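Amidohydrolase family protein (Acinetobacter baumannii, PDB 4I6K) probably hydrolyses 2-pyrone-4,6-dicarboxylic acid, as a member of the amidohydrolase family. Local coordinates at residues N26-H31 against Q283-L288; H61-N66 against P93-G98; L243-D248 against E261-A266. All blocks are in the same frame, centred on the assembly; numbering follows the deposited sequence.

Overall arrangement
The sheet of eight parallel strands runs in chain order from 28-32 to 243-244, and the backbone hydrogen bond between Trp245 and Thr30 joins its two ends, as expected of a (β/α)8 barrel. Contact 1 sets the first strand against the last helix, 274-289, bringing both chain ends together. Contacts 2 and 3 follow between its segments: contact 2 links helix 55-64 to the residue before the third strand, contact 3 the segment after the eighth strand to helix 260-270. Centres lie about 11 Å (1 and 2), 12 Å (1 and 3) and 14 Å (2 and 3) apart. Contacts 1 and 3 lie beside the seam and contact 2 farther round, joined to contact 3 by the His65-Glu261 hydrogen bond.

Contact 1: residues N26-H31 against Q283-L288; sequences NCIDTH and QNPTEL
Ile28 and Thr30 on the first strand of the (β/α)8 barrel make a buried, largely apolar contact with Pro285 and Thr286 of the last helix, 274-289. The short strand and helix axes pass 9.0 Å apart at 61°. The patch is small, 167 Å² buried between the two segments, and the closest backbone pair is Ile28 and Pro285, 6.7 Å between CA atoms. The proline ring is the shared surface: Ile28 CB lies 4.1 Å from Pro285 CG, while Thr30 CG2 reaches Pro285 CB at 3.9 Å, Thr30 and Pro285 crossing at about a right angle. Pro285 has no amide hydrogen to give to the preceding turn, and the helix kinks there. The same helix touches Ile244 of the eighth strand and, through Leu288, Gln152 of the fifth, which is consistent with its C-terminal part closing the end of the barrel where the strands begin. Polar ends are engaged elsewhere: Thr30 OG1 hydrogen-bonds to Trp245 O, and Thr286 OG1 to Asn282 O. With its outer torsion extended (chi2 -175°), Ile28 carries CD1 over to the threonine beside the proline, 3.7 Å from Thr286 OG1.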
ATOM      1  N   ASN A  26      11.290  -7.062 -13.528  1.00 80.90           N
ATOM      2  CA  ASN A  26      11.390  -5.869 -14.347  1.00 73.75           C
ATOM      3  C   ASN A  26      10.348  -4.815 -13.978  1.00 67.95           C
ATOM      4  O   ASN A  26      10.678  -3.641 -13.818  1.00 75.41           O
ATOM      5  CB  ASN A  26      11.336  -6.209 -15.849  1.00 63.76           C
ATOM      6  CG  ASN A  26      12.723  -6.395 -16.457  1.00 82.55           C
ATOM      7  OD1 ASN A  26      13.491  -7.261 -16.034  1.00 95.34           O
ATOM      8  ND2 ASN A  26      13.049  -5.579 -17.457  1.00 82.70           N
ATOM      9  N   CYS A  27       9.093  -5.224 -13.827  1.00 57.23           N
ATOM     10  CA  CYS A  27       8.019  -4.243 -13.761  1.00 53.57           C
ATOM     11  C   CYS A  27       6.904  -4.677 -12.822  1.00 58.38           C
ATOM     12  O   CYS A  27       6.177  -5.636 -13.099  1.00 55.62           O
ATOM     13  CB  CYS A  27       7.469  -3.986 -15.159  1.00 58.24           C
ATOM     14  SG  CYS A  27       6.559  -2.450 -15.327  1.00 57.64           S
ATOM     15  N   ILE A  28       6.758  -3.937 -11.726  1.00 53.62           N
ATOM     16  CA  ILE A  28       6.000  -4.410 -10.570  1.00 52.56           C
ATOM     17  C   ILE A  28       4.878  -3.463 -10.129  1.00 50.36           C
ATOM     18  O   ILE A  28       5.106  -2.274  -9.907  1.00 49.99           O
ATOM     19  CB  ILE A  28       6.966  -4.684  -9.401  1.00 47.72           C
ATOM     20  CG1 ILE A  28       8.160  -5.513  -9.903  1.00 45.53           C
ATOM     21  CG2 ILE A  28       6.253  -5.364  -8.234  1.00 46.27           C
ATOM     22  CD1 ILE A  28       9.116  -5.958  -8.816  1.00 46.17           C
ATOM     23  N   ASP A  29       3.666  -4.001 -10.026  1.00 46.62           N
ATOM     24  CA  ASP A  29       2.512  -3.265  -9.498  1.00 52.87           C
ATOM     25  C   ASP A  29       2.316  -3.648  -8.037  1.00 51.24           C
ATOM     26  O   ASP A  29       1.946  -4.789  -7.729  1.00 51.79           O
ATOM     27  CB  ASP A  29       1.250  -3.587 -10.305  1.00 47.49           C
ATOM     28  CG  ASP A  29       0.004  -2.910  -9.744  1.00 55.09           C
ATOM     29  OD1 ASP A  29      -1.054  -2.935 -10.417  1.00 43.68           O
ATOM     30  OD2 ASP A  29       0.085  -2.358  -8.627  1.00 42.31           O
ATOM     31  N   THR A  30       2.567  -2.704  -7.134  1.00 48.99           N
ATOM     32  CA  THR A  30       2.656  -3.049  -5.712  1.00 51.13           C
ATOM     33  C   THR A  30       1.382  -2.830  -4.898  1.00 52.91           C
ATOM     34  O   THR A  30       1.423  -2.863  -3.669  1.00 54.91           O
ATOM     35  CB  THR A  30       3.826  -2.316  -5.017  1.00 52.99           C
ATOM     36  OG1 THR A  30       3.525  -0.921  -4.885  1.00 48.22           O
ATOM     37  CG2 THR A  30       5.110  -2.485  -5.822  1.00 53.29           C
ATOM     38  N   HIS A  31       0.254  -2.619  -5.566  1.00 40.81           N
ATOM     39  CA  HIS A  31      -0.972  -2.365  -4.834  1.00 45.46           C
ATOM     40  C   HIS A  31      -2.232  -2.649  -5.641  1.00 46.08           C
ATOM     41  O   HIS A  31      -2.717  -1.797  -6.388  1.00 42.72           O
ATOM     42  CB  HIS A  31      -0.989  -0.925  -4.328  1.00 52.99           C
ATOM     43  CG  HIS A  31      -1.815  -0.731  -3.096  1.00 51.83           C
ATOM     44  ND1 HIS A  31      -1.267  -0.728  -1.830  1.00 44.55           N
ATOM     45  CD2 HIS A  31      -3.148  -0.541  -2.932  1.00 48.69           C
ATOM     46  CE1 HIS A  31      -2.228  -0.537  -0.940  1.00 52.79           C
ATOM     47  NE2 HIS A  31      -3.377  -0.423  -1.581  1.00 38.32           N
ATOM     48  N   GLN A 283      13.734  -1.278  -9.904  1.00 54.95           N
ATOM     49  CA  GLN A 283      14.665  -1.467  -8.819  1.00 57.34           C
ATOM     50  C   GLN A 283      14.045  -1.261  -7.442  1.00 51.12           C
ATOM     51  O   GLN A 283      14.267  -2.064  -6.558  1.00 53.63           O
ATOM     52  CB  GLN A 283      15.885  -0.569  -8.980  1.00 55.56           C
ATOM     53  CG  GLN A 283      16.946  -1.097  -9.910  1.00 68.04           C
ATOM     54  CD  GLN A 283      16.748  -0.695 -11.344  1.00 74.64           C
ATOM     55  OE1 GLN A 283      17.485  -1.120 -12.213  1.00 72.31           O
ATOM     56  NE2 GLN A 283      15.757   0.121 -11.598  1.00 75.41           N
ATOM     57  N   ASN A 284      13.264  -0.209  -7.264  1.00 50.09           N
ATOM     58  CA  ASN A 284      12.800   0.130  -5.936  1.00 44.45           C
ATOM     59  C   ASN A 284      11.916  -0.941  -5.340  1.00 49.61           C
ATOM     60  O   ASN A 284      12.096  -1.326  -4.228  1.00 56.42           O
ATOM     61  CB  ASN A 284      12.054   1.468  -5.911  1.00 39.31           C
ATOM     62  CG  ASN A 284      12.911   2.620  -6.324  1.00 45.39           C
ATOM     63  OD1 ASN A 284      14.112   2.507  -6.465  1.00 39.80           O
ATOM     64  ND2 ASN A 284      12.300   3.760  -6.504  1.00 43.28           N
ATOM     65  N   PRO A 285      10.984  -1.457  -6.110  1.00 50.11           N
ATOM     66  CA  PRO A 285      10.077  -2.468  -5.583  1.00 46.30           C
ATOM     67  C   PRO A 285      10.745  -3.838  -5.565  1.00 49.13           C
ATOM     68  O   PRO A 285      10.461  -4.663  -4.695  1.00 42.50           O
ATOM     69  CB  PRO A 285       8.895  -2.426  -6.559  1.00 39.87           C
ATOM     70  CG  PRO A 285       9.489  -1.907  -7.850  1.00 42.52           C
ATOM     71  CD  PRO A 285      10.600  -0.989  -7.455  1.00 43.85           C
ATOM     72  N   THR A 286      11.640  -4.077  -6.513  1.00 47.01           N
ATOM     73  CA  THR A 286      12.430  -5.284  -6.450  1.00 54.95           C
ATOM     74  C   THR A 286      13.160  -5.366  -5.112  1.00 58.85           C
ATOM     75  O   THR A 286      13.115  -6.405  -4.445  1.00 63.08           O
ATOM     76  CB  THR A 286      13.446  -5.354  -7.584  1.00 52.27           C
ATOM     77  OG1 THR A 286      12.743  -5.448  -8.824  1.00 50.30           O
ATOM     78  CG2 THR A 286      14.355  -6.586  -7.404  1.00 50.44           C
ATOM     79  N   GLU A 287      13.815  -4.270  -4.721  1.00 52.60           N
ATOM     80  CA  GLU A 287      14.574  -4.212  -3.474  0.50 51.86           C
ATOM     81  C   GLU A 287      13.673  -4.367  -2.250  1.00 49.26           C
ATOM     82  O   GLU A 287      13.969  -5.121  -1.332  1.00 53.24           O
ATOM     83  CB  GLU A 287      15.347  -2.889  -3.385  0.50 52.19           C
ATOM     84  CG  GLU A 287      16.400  -2.711  -4.472  0.50 55.33           C
ATOM     85  CD  GLU A 287      17.187  -1.414  -4.332  0.50 57.68           C
ATOM     86  OE1 GLU A 287      18.364  -1.372  -4.761  0.50 41.81           O
ATOM     87  OE2 GLU A 287      16.631  -0.439  -3.785  0.50 55.98           O
ATOM     88  N   LEU A 288      12.567  -3.635  -2.241  1.00 48.48           N
ATOM     89  CA  LEU A 288      11.644  -3.679  -1.113  1.00 47.33           C
ATOM     90  C   LEU A 288      11.012  -5.059  -0.934  1.00 49.80           C
ATOM     91  O   LEU A 288      11.067  -5.641   0.147  1.00 48.81           O
ATOM     92  CB  LEU A 288      10.559  -2.603  -1.252  1.00 48.26           C
ATOM     93  CG  LEU A 288       9.396  -2.621  -0.239  1.00 44.05           C
ATOM     94  CD1 LEU A 288       9.854  -2.272   1.161  1.00 37.60           C
ATOM     95  CD2 LEU A 288       8.286  -1.681  -0.686  1.00 39.39           C
TER

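Contact 2: residues H61-N66 against P93-G98; sequences HLDEHN and PDRLKG
Arg95 reaches from the residue position just before strand 96-100 to the last turn of helix 55-64, where it meets Asp63 in a salt bridge and Leu62 by packing. The packed side is that of Leu62, a buried residue whose CB lies 3.8 Å from Arg95 NH2, approaching the guanidinium obliquely. Two backbone carbonyls also hold the arginine: NE gives to Thr68 O and NH2 to Phe67 O. A bend in the arginine chain (chi3 65°) directs the guanidinium end-on to the aspartate. The elements belong to the (β/α)8 barrel: helix 55-64, which follows the first strand, lies on the outside of the barrel, and Leu96, next along, touches Val55, Phe58 and Ile59 of the same helix, while the Arg95 backbone bonds to Gly70 of strand 69-73. A Schellman motif with Asn66 at C-prime ends the helix and leads the chain to the Phe67 and Thr68 carbonyls that the arginine uses. Toward solvent the contact narrows to the bridge alone. Asp63 is exposed and offers a single oxygen: Arg95 NH1 and Arg95 NH2 each stand 2.9 Å from Asp63 OD2, NH1 on the syn lone pair and NH2 nearly along the C-O direction. Sharing one acceptor bends both bonds to about 145°, although carboxylate and guanidinium planes are only 15° apart. The second oxygen, Asp63 OD1, stays 4.0 Å from Arg95 NH1.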
ATOM      1  N   HIS A  61      -4.436  -7.769 -16.528  1.00 55.80           N
ATOM      2  CA  HIS A  61      -3.971  -6.392 -16.675  1.00 52.55           C
ATOM      3  C   HIS A  61      -2.445  -6.278 -16.622  1.00 55.23           C
ATOM      4  O   HIS A  61      -1.854  -5.468 -17.337  1.00 50.38           O
ATOM      5  CB  HIS A  61      -4.599  -5.496 -15.616  1.00 53.37           C
ATOM      6  CG  HIS A  61      -6.065  -5.279 -15.810  1.00 58.48           C
ATOM      7  ND1 HIS A  61      -7.015  -5.808 -14.964  1.00 60.51           N
ATOM      8  CD2 HIS A  61      -6.744  -4.600 -16.763  1.00 54.29           C
ATOM      9  CE1 HIS A  61      -8.218  -5.455 -15.380  1.00 49.63           C
ATOM     10  NE2 HIS A  61      -8.081  -4.717 -16.467  1.00 60.92           N
ATOM     11  N   LEU A  62      -1.816  -7.080 -15.763  1.00 55.56           N
ATOM     12  CA  LEU A  62      -0.359  -7.115 -15.678  1.00 58.51           C
ATOM     13  C   LEU A  62       0.228  -7.536 -17.019  1.00 54.94           C
ATOM     14  O   LEU A  62       1.150  -6.902 -17.533  1.00 47.16           O
ATOM     15  CB  LEU A  62       0.107  -8.080 -14.580  1.00 53.72           C
ATOM     16  CG  LEU A  62      -0.301  -7.775 -13.135  1.00 51.10           C
ATOM     17  CD1 LEU A  62       0.452  -8.691 -12.168  1.00 52.23           C
ATOM     18  CD2 LEU A  62      -0.038  -6.320 -12.804  1.00 37.16           C
ATOM     19  N   ASP A  63      -0.313  -8.620 -17.570  1.00 53.55           N
ATOM     20  CA  ASP A  63       0.101  -9.126 -18.880  1.00 53.70           C
ATOM     21  C   ASP A  63      -0.036  -8.069 -19.970  1.00 55.64           C
ATOM     22  O   ASP A  63       0.920  -7.796 -20.699  1.00 60.16           O
ATOM     23  CB  ASP A  63      -0.713 -10.363 -19.238  1.00 48.29           C
ATOM     24  CG  ASP A  63      -0.428 -11.516 -18.312  1.00 53.84           C
ATOM     25  OD1 ASP A  63      -1.221 -12.480 -18.277  1.00 67.01           O
ATOM     26  OD2 ASP A  63       0.609 -11.456 -17.614  1.00 48.39           O
ATOM     27  N   GLU A  64      -1.215  -7.456 -20.056  1.00 58.54           N
ATOM     28  CA  GLU A  64      -1.492  -6.437 -21.064  1.00 56.13           C
ATOM     29  C   GLU A  64      -0.548  -5.234 -21.005  1.00 62.11           C
ATOM     30  O   GLU A  64      -0.488  -4.452 -21.955  1.00 69.30           O
ATOM     31  CB  GLU A  64      -2.940  -5.948 -20.958  1.00 63.72           C
ATOM     32  CG  GLU A  64      -3.976  -7.057 -21.060  1.00 78.04           C
ATOM     33  CD  GLU A  64      -5.400  -6.537 -21.186  1.00 81.76           C
ATOM     34  OE1 GLU A  64      -6.218  -7.225 -21.834  1.00 88.37           O
ATOM     35  OE2 GLU A  64      -5.700  -5.450 -20.641  1.00 70.68           O
ATOM     36  N   HIS A  65       0.184  -5.080 -19.905  1.00 55.49           N
ATOM     37  CA  HIS A  65       1.093  -3.935 -19.751  1.00 57.89           C
ATOM     38  C   HIS A  65       2.525  -4.325 -19.408  1.00 56.20           C
ATOM     39  O   HIS A  65       3.319  -3.499 -18.943  1.00 55.16           O
ATOM     40  CB  HIS A  65       0.564  -2.956 -18.706  1.00 51.39           C
ATOM     41  CG  HIS A  65      -0.744  -2.333 -19.075  1.00 59.79           C
ATOM     42  ND1 HIS A  65      -0.835  -1.110 -19.707  1.00 63.11           N
ATOM     43  CD2 HIS A  65      -2.016  -2.762 -18.903  1.00 51.59           C
ATOM     44  CE1 HIS A  65      -2.106  -0.810 -19.900  1.00 61.29           C
ATOM     45  NE2 HIS A  65      -2.844  -1.796 -19.425  1.00 56.51           N
ATOM     46  N   ASN A  66       2.850  -5.590 -19.627  1.00 56.48           N
ATOM     47  CA  ASN A  66       4.215  -6.049 -19.423  1.00 63.66           C
ATOM     48  C   ASN A  66       4.690  -6.020 -17.966  1.00 61.94           C
ATOM     49  O   ASN A  66       5.888  -5.932 -17.693  1.00 61.21           O
ATOM     50  CB  ASN A  66       5.151  -5.249 -20.328  1.00 63.10           C
ATOM     51  CG  ASN A  66       4.808  -5.425 -21.790  1.00 66.36           C
ATOM     52  OD1 ASN A  66       4.546  -6.540 -22.234  1.00 62.41           O
ATOM     53  ND2 ASN A  66       4.784  -4.327 -22.541  1.00 75.92           N
ATOM     54  N   PRO A  93       2.263 -17.959  -7.583  1.00 58.28           N
ATOM     55  CA  PRO A  93       3.251 -17.797  -6.526  1.00 60.84           C
ATOM     56  C   PRO A  93       4.536 -17.173  -7.058  1.00 61.62           C
ATOM     57  O   PRO A  93       5.349 -16.658  -6.296  1.00 59.31           O
ATOM     58  CB  PRO A  93       3.511 -19.236  -6.084  1.00 60.79           C
ATOM     59  CG  PRO A  93       3.260 -20.041  -7.324  1.00 60.60           C
ATOM     60  CD  PRO A  93       2.097 -19.368  -7.979  1.00 54.13           C
ATOM     61  N   ASP A  94       4.706 -17.224  -8.369  1.00 65.36           N
ATOM     62  CA  ASP A  94       5.920 -16.736  -9.002  1.00 68.79           C
ATOM     63  C   ASP A  94       5.802 -15.257  -9.366  1.00 61.09           C
ATOM     64  O   ASP A  94       6.791 -14.603  -9.687  1.00 67.81           O
ATOM     65  CB  ASP A  94       6.249 -17.592 -10.239  1.00 69.91           C
ATOM     66  CG  ASP A  94       5.068 -17.705 -11.228  1.00 80.34           C
ATOM     67  OD1 ASP A  94       3.880 -17.723 -10.812  1.00 59.72           O
ATOM     68  OD2 ASP A  94       5.341 -17.777 -12.443  1.00 91.47           O
ATOM     69  N   ARG A  95       4.586 -14.730  -9.303  1.00 60.69           N
ATOM     70  CA  ARG A  95       4.346 -13.353  -9.724  1.00 57.56           C
ATOM     71  C   ARG A  95       3.764 -12.479  -8.615  1.00 58.74           C
ATOM     72  O   ARG A  95       3.863 -11.251  -8.674  1.00 63.59           O
ATOM     73  CB  ARG A  95       3.449 -13.328 -10.970  1.00 53.45           C
ATOM     74  CG  ARG A  95       4.021 -14.144 -12.121  1.00 49.71           C
ATOM     75  CD  ARG A  95       3.206 -14.018 -13.373  1.00 54.91           C
ATOM     76  NE  ARG A  95       3.212 -12.664 -13.916  1.00 46.46           N
ATOM     77  CZ  ARG A  95       2.409 -12.272 -14.898  1.00 56.60           C
ATOM     78  NH1 ARG A  95       1.558 -13.145 -15.419  1.00 51.35           N
ATOM     79  NH2 ARG A  95       2.448 -11.023 -15.360  1.00 47.57           N
ATOM     80  N   LEU A  96       3.187 -13.112  -7.598  1.00 44.84           N
ATOM     81  CA  LEU A  96       2.464 -12.379  -6.569  1.00 49.78           C
ATOM     82  C   LEU A  96       2.991 -12.598  -5.163  1.00 48.52           C
ATOM     83  O   LEU A  96       3.285 -13.734  -4.778  1.00 51.88           O
ATOM     84  CB  LEU A  96       0.993 -12.788  -6.575  1.00 43.20           C
ATOM     85  CG  LEU A  96       0.242 -12.564  -7.877  1.00 50.57           C
ATOM     86  CD1 LEU A  96      -1.214 -12.958  -7.657  1.00 36.02           C
ATOM     87  CD2 LEU A  96       0.376 -11.110  -8.328  1.00 43.46           C
ATOM     88  N   LYS A  97       3.076 -11.505  -4.403  1.00 41.87           N
ATOM     89  CA  LYS A  97       3.194 -11.560  -2.946  1.00 42.00           C
ATOM     90  C   LYS A  97       2.042 -10.791  -2.302  1.00 47.39           C
ATOM     91  O   LYS A  97       1.314 -10.085  -2.989  1.00 55.76           O
ATOM     92  CB  LYS A  97       4.549 -11.015  -2.493  1.00 46.60           C
ATOM     93  CG  LYS A  97       5.681 -11.997  -2.766  1.00 57.32           C
ATOM     94  CD  LYS A  97       7.033 -11.324  -2.981  1.00 55.20           C
ATOM     95  CE  LYS A  97       8.092 -12.397  -3.220  1.00 67.40           C
ATOM     96  NZ  LYS A  97       9.467 -11.958  -2.869  1.00 71.86           N
ATOM     97  N   GLY A  98       1.886 -10.917  -0.986  1.00 44.39           N
ATOM     98  CA  GLY A  98       0.758 -10.312  -0.302  1.00 53.34           C
ATOM     99  C   GLY A  98       1.055  -9.551   0.987  1.00 54.30           C
ATOM    100  O   GLY A  98       2.091  -9.748   1.629  1.00 44.74           O
TER

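Contact 3: residues L243-D248 against E261-A266; sequences LIWGSD and EDAIKA
Trp245 meets Ile264 and Ala263 of helix 260-270 with the six-membered ring of its indole, through CH2 and CZ2. The closest touch is Trp245 CH2 to Ile264 CD1, 3.5 Å, with the two side chains crossing at about a right angle and the methyl coming in obliquely to the ring. Ile264 leaves the helix pointing away from the tryptophan, but two successive turns of its chain (chi1 -53°, chi2 -63°) fold CD1 back to it. Beside this, Trp245 CZ2 lies 4.0 Å from Ala263 CB, whose methyl also rests 3.8 Å from Ser247 O. Ser247 N sits 3.4 Å above one face of the Trp245 ring, offset toward the rim. The polar edge of the indole is served by water 1: Trp245 NE1 donates to it at 2.9 Å, and the water, lying in the ring plane, donates in turn to Ala263 O, also at 2.9 Å. A water bridge thus joins the indole N-H to a helix carbonyl. In the second shell, Ser247 OG is hydrogen-bonded to Asp29 OD1 and Trp249 N. The neighbouring Asp248 forms a salt bridge with Arg216 and packs against His31, His33 and His180 near the bound citrate. Farther out, the Trp245 backbone pairs with Thr30 of strand 28-32 at the seam of the (β/α)8 barrel, and the indole also touches Phe267 of helix 260-270 and Ile280 of helix 274-289.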
ATOM      1  N   LEU A 243      10.581   5.113  -3.480  1.00 43.41           N
ATOM      2  CA  LEU A 243       9.264   5.284  -4.073  1.00 45.91           C
ATOM      3  C   LEU A 243       8.856   4.065  -4.877  1.00 45.56           C
ATOM      4  O   LEU A 243       9.659   3.507  -5.622  1.00 54.55           O
ATOM      5  CB  LEU A 243       9.240   6.519  -4.965  1.00 39.19           C
ATOM      6  CG  LEU A 243       9.525   7.851  -4.259  1.00 49.91           C
ATOM      7  CD1 LEU A 243       9.379   9.027  -5.240  1.00 36.51           C
ATOM      8  CD2 LEU A 243       8.613   8.015  -3.038  1.00 39.45           C
ATOM      9  N   ILE A 244       7.606   3.648  -4.714  1.00 45.33           N
ATOM     10  CA  ILE A 244       7.058   2.564  -5.527  1.00 47.47           C
ATOM     11  C   ILE A 244       5.649   2.897  -6.037  1.00 47.93           C
ATOM     12  O   ILE A 244       4.964   3.772  -5.490  1.00 51.43           O
ATOM     13  CB  ILE A 244       7.107   1.166  -4.818  1.00 42.05           C
ATOM     14  CG1 ILE A 244       6.252   1.132  -3.550  1.00 49.47           C
ATOM     15  CG2 ILE A 244       8.557   0.743  -4.522  1.00 44.71           C
ATOM     16  CD1 ILE A 244       6.996   1.523  -2.299  1.00 61.32           C
ATOM     17  N   TRP A 245       5.235   2.214  -7.103  1.00 53.09           N
ATOM     18  CA  TRP A 245       3.926   2.472  -7.709  1.00 54.49           C
ATOM     19  C   TRP A 245       2.935   1.321  -7.589  1.00 50.78           C
ATOM     20  O   TRP A 245       3.317   0.150  -7.572  1.00 48.45           O
ATOM     21  CB  TRP A 245       4.064   2.823  -9.188  1.00 50.16           C
ATOM     22  CG  TRP A 245       2.743   3.107  -9.830  1.00 53.40           C
ATOM     23  CD1 TRP A 245       2.042   4.277  -9.785  1.00 46.80           C
ATOM     24  CD2 TRP A 245       1.954   2.195 -10.597  1.00 49.25           C
ATOM     25  NE1 TRP A 245       0.870   4.153 -10.489  1.00 43.59           N
ATOM     26  CE2 TRP A 245       0.797   2.884 -11.002  1.00 53.69           C
ATOM     27  CE3 TRP A 245       2.123   0.864 -10.997  1.00 58.29           C
ATOM     28  CZ2 TRP A 245      -0.190   2.285 -11.782  1.00 52.77           C
ATOM     29  CZ3 TRP A 245       1.135   0.269 -11.772  1.00 58.10           C
ATOM     30  CH2 TRP A 245      -0.002   0.978 -12.152  1.00 52.38           C
ATOM     31  N   GLY A 246       1.656   1.676  -7.539  1.00 41.94           N
ATOM     32  CA  GLY A 246       0.597   0.688  -7.550  1.00 47.11           C
ATOM     33  C   GLY A 246      -0.595   1.182  -8.333  1.00 47.09           C
ATOM     34  O   GLY A 246      -0.937   2.369  -8.300  1.00 48.52           O
ATOM     35  N   SER A 247      -1.231   0.267  -9.043  1.00 46.45           N
ATOM     36  CA  SER A 247      -2.448   0.587  -9.771  1.00 44.65           C
ATOM     37  C   SER A 247      -3.589   0.930  -8.807  1.00 41.44           C
ATOM     38  O   SER A 247      -4.477   1.716  -9.140  1.00 51.86           O
ATOM     39  CB  SER A 247      -2.871  -0.602 -10.653  1.00 56.06           C
ATOM     40  OG  SER A 247      -3.436  -1.662  -9.872  1.00 45.80           O
ATOM     41  N   ASP A 248      -3.561   0.331  -7.621  1.00 44.76           N
ATOM     42  CA  ASP A 248      -4.723   0.319  -6.741  1.00 41.38           C
ATOM     43  C   ASP A 248      -5.972  -0.166  -7.471  1.00 46.68           C
ATOM     44  O   ASP A 248      -7.087   0.254  -7.163  1.00 41.62           O
ATOM     45  CB  ASP A 248      -4.966   1.713  -6.156  1.00 41.08           C
ATOM     46  CG  ASP A 248      -6.004   1.707  -5.050  1.00 42.98           C
ATOM     47  OD1 ASP A 248      -7.108   2.249  -5.268  1.00 49.10           O
ATOM     48  OD2 ASP A 248      -5.715   1.163  -3.964  1.00 38.64           O
ATOM     49  N   GLU A 261      -5.827   1.381 -17.223  1.00 57.89           N
ATOM     50  CA  GLU A 261      -5.129   2.253 -18.175  1.00 52.97           C
ATOM     51  C   GLU A 261      -5.025   3.687 -17.659  1.00 53.74           C
ATOM     52  O   GLU A 261      -4.003   4.358 -17.843  1.00 56.51           O
ATOM     53  CB  GLU A 261      -5.815   2.227 -19.541  1.00 53.51           C
ATOM     54  CG  GLU A 261      -5.702   0.884 -20.244  1.00 50.79           C
ATOM     55  CD  GLU A 261      -6.249  -0.237 -19.397  1.00 58.54           C
ATOM     56  OE1 GLU A 261      -7.271  -0.006 -18.713  1.00 66.19           O
ATOM     57  OE2 GLU A 261      -5.655  -1.343 -19.398  1.00 55.59           O
ATOM     58  N   ASP A 262      -6.086   4.153 -17.011  1.00 52.36           N
ATOM     59  CA  ASP A 262      -6.088   5.481 -16.398  1.00 57.51           C
ATOM     60  C   ASP A 262      -5.043   5.589 -15.289  1.00 56.68           C
ATOM     61  O   ASP A 262      -4.390   6.625 -15.128  1.00 55.02           O
ATOM     62  CB  ASP A 262      -7.473   5.798 -15.829  1.00 65.20           C
ATOM     63  CG  ASP A 262      -8.521   5.932 -16.910  1.00 66.35           C
ATOM     64  OD1 ASP A 262      -8.147   6.274 -18.057  1.00 60.32           O
ATOM     65  OD2 ASP A 262      -9.710   5.698 -16.612  1.00 69.12           O
ATOM     66  N   ALA A 263      -4.909   4.519 -14.510  1.00 58.50           N
ATOM     67  CA  ALA A 263      -3.893   4.466 -13.473  1.00 56.61           C
ATOM     68  C   ALA A 263      -2.500   4.566 -14.093  1.00 53.13           C
ATOM     69  O   ALA A 263      -1.707   5.422 -13.699  1.00 53.18           O
ATOM     70  CB  ALA A 263      -4.036   3.191 -12.637  1.00 67.50           C
ATOM     71  N   ILE A 264      -2.217   3.705 -15.074  1.00 49.19           N
ATOM     72  CA  ILE A 264      -0.948   3.741 -15.813  1.00 56.41           C
ATOM     73  C   ILE A 264      -0.652   5.134 -16.363  1.00 56.25           C
ATOM     74  O   ILE A 264       0.475   5.620 -16.273  1.00 58.00           O
ATOM     75  CB  ILE A 264      -0.960   2.786 -17.022  1.00 62.14           C
ATOM     76  CG1 ILE A 264      -1.353   1.369 -16.605  1.00 67.52           C
ATOM     77  CG2 ILE A 264       0.399   2.782 -17.709  1.00 62.79           C
ATOM     78  CD1 ILE A 264      -0.383   0.742 -15.651  1.00 82.73           C
ATOM     79  N   LYS A 265      -1.677   5.763 -16.934  1.00 60.97           N
ATOM     80  CA  LYS A 265      -1.531   7.050 -17.614  1.00 56.94           C
ATOM     81  C   LYS A 265      -1.126   8.185 -16.668  1.00 57.81           C
ATOM     82  O   LYS A 265      -0.194   8.939 -16.952  1.00 57.29           O
ATOM     83  CB  LYS A 265      -2.811   7.403 -18.371  1.00 51.77           C
ATOM     84  CG  LYS A 265      -2.701   8.659 -19.213  1.00 54.25           C
ATOM     85  CD  LYS A 265      -3.876   8.781 -20.165  1.00 55.94           C
ATOM     86  CE  LYS A 265      -3.726  10.009 -21.051  1.00 68.33           C
ATOM     87  NZ  LYS A 265      -2.524   9.948 -21.937  1.00 76.98           N
ATOM     88  N   ALA A 266      -1.824   8.303 -15.543  1.00 56.85           N
ATOM     89  CA  ALA A 266      -1.491   9.325 -14.560  1.00 54.46           C
ATOM     90  C   ALA A 266      -0.067   9.140 -14.017  1.00 57.83           C
ATOM     91  O   ALA A 266       0.633  10.105 -13.716  1.00 55.70           O
ATOM     92  CB  ALA A 266      -2.506   9.312 -13.427  1.00 52.38           C
TER
HETATM   93  O   HOH W   1      -1.440   5.845 -10.856  1.00 47.60           O